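Local coordinates for Sca-family protein (Rickettsia rickettsii, PDB 4LQ8), which is a rickettsial surface cell antigen, represented here by its N-terminal head domain, and probably acts in cell adhesion, at residues Glu172-Val175 / Ser176-Asp179. Numbering follows the deposited sequence.
Sequences ENHV and SASD
From His-174 to Ala-177 the chain folds back on itself in a beta turn, the CA atoms of these two residues lying 5.5 Å apart. Val-175 and Ser-176 occupy its corners with backbone angles close to type I, although phi of Ser-176, at -127°, is more extended than the classical value. The turn opens the loop of a beta hairpin that joins the edge strand 172-173 to strand 180-186 in an antiparallel sheet; backbone hydrogen bonds between Glu-172 and Ala-182 and between His-174 and Leu-180 set the pairing of the two arms. The case illustrates how a side chain can add a bond of its own within a turn that lacks the usual one: the carbonyl O of His-174 and the N of Ala-177 are 4.4 Å apart, too far for the i to i+3 bond. The imidazole instead spans residues i and i+2. With CG anti to the backbone N (chi1 -159°), the ring swings inside the bend, and its ND1 accepts a hydrogen bond from the backbone N of Ser-176 at 3.1 Å. The N-H points almost straight at its acceptor (167°) and arrives at the ring edge, nearly in the ring plane, much as a side-chain oxygen receives the N-H two residues on in an Asx turn. Accepting there implies that ND1 carries no proton, so a neutral ring would probably hold its proton on NE2. The hydroxyl of Ser-176 stands beside the ring, its OG 3.6 Å from CE1 of His-174. Ala-177 works from another direction, laying its methyl over one face of the imidazole in a CH-pi contact. Displaced toward the rim of the ring, CB of Ala-177 sits 3.8 Å from ND1 of His-174.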
loop_
_atom_site.group_PDB
_atom_site.type_symbol
_atom_site.label_atom_id
_atom_site.label_comp_id
_atom_site.label_asym_id
_atom_site.label_seq_id
_atom_site.Cartn_x
_atom_site.Cartn_y
_atom_site.Cartn_z
ATOM N N GLU A 172 -8.366 -19.896 -6.454
ATOM C CA GLU A 172 -8.512 -21.330 -6.631
ATOM C C GLU A 172 -7.285 -21.988 -6.051
ATOM O O GLU A 172 -6.158 -21.551 -6.318
ATOM C CB GLU A 172 -8.682 -21.694 -8.109
ATOM C CG GLU A 172 -10.044 -21.320 -8.670
ATOM C CD GLU A 172 -10.413 -22.077 -9.928
ATOM O OE1 GLU A 172 -11.210 -23.038 -9.828
ATOM O OE2 GLU A 172 -9.890 -21.725 -11.010
ATOM N N ASN A 173 -7.513 -22.956 -5.158
ATOM C CA ASN A 173 -6.468 -23.732 -4.505
ATOM C C ASN A 173 -5.732 -24.513 -5.581
ATOM O O ASN A 173 -6.372 -25.052 -6.494
ATOM C CB ASN A 173 -7.078 -24.719 -3.503
ATOM C CG ASN A 173 -7.843 -24.065 -2.385
ATOM O OD1 ASN A 173 -7.287 -23.329 -1.571
ATOM N ND2 ASN A 173 -9.130 -24.359 -2.297
ATOM N N HIS A 174 -4.388 -24.542 -5.489
ATOM C CA HIS A 174 -3.547 -25.288 -6.417
ATOM C C HIS A 174 -3.846 -26.781 -6.273
ATOM O O HIS A 174 -4.131 -27.260 -5.169
ATOM C CB HIS A 174 -2.066 -24.993 -6.184
ATOM C CG HIS A 174 -1.195 -25.294 -7.361
ATOM N ND1 HIS A 174 -0.806 -26.597 -7.664
ATOM C CD2 HIS A 174 -0.619 -24.446 -8.246
ATOM C CE1 HIS A 174 -0.026 -26.495 -8.728
ATOM N NE2 HIS A 174 0.112 -25.222 -9.119
ATOM N N VAL A 175 -3.818 -27.498 -7.398
ATOM C CA VAL A 175 -4.140 -28.909 -7.490
ATOM C C VAL A 175 -3.105 -29.808 -6.772
ATOM O O VAL A 175 -3.490 -30.842 -6.231
ATOM C CB VAL A 175 -4.372 -29.304 -8.983
ATOM C CG1 VAL A 175 -3.077 -29.262 -9.803
ATOM C CG2 VAL A 175 -5.061 -30.665 -9.114
ATOM N N SER A 176 -1.810 -29.428 -6.780
ATOM C CA SER A 176 -0.741 -30.257 -6.205
ATOM C C SER A 176 0.153 -29.543 -5.175
ATOM O O SER A 176 0.843 -30.216 -4.417
ATOM C CB SER A 176 0.112 -30.873 -7.314
ATOM O OG SER A 176 0.851 -29.878 -8.002
ATOM N N ALA A 177 0.170 -28.206 -5.161
ATOM C CA ALA A 177 0.990 -27.449 -4.209
ATOM C C ALA A 177 0.089 -26.865 -3.130
ATOM O O ALA A 177 -0.682 -25.953 -3.410
ATOM C CB ALA A 177 1.754 -26.344 -4.926
ATOM N N SER A 178 0.181 -27.400 -1.903
ATOM C CA SER A 178 -0.633 -27.006 -0.741
ATOM C C SER A 178 -0.483 -25.531 -0.293
ATOM O O SER A 178 -1.402 -24.989 0.316
ATOM C CB SER A 178 -0.355 -27.937 0.435
ATOM O OG SER A 178 1.004 -27.856 0.830
ATOM N N ASP A 179 0.658 -24.896 -0.587
ATOM C CA ASP A 179 0.935 -23.504 -0.207
ATOM C C ASP A 179 0.533 -22.496 -1.302
ATOM O O ASP A 179 0.802 -21.311 -1.159
ATOM C CB ASP A 179 2.437 -23.357 0.129
ATOM C CG ASP A 179 3.425 -23.742 -0.980
ATOM O OD1 ASP A 179 3.025 -24.449 -1.918
ATOM O OD2 ASP A 179 4.603 -23.339 -0.895
#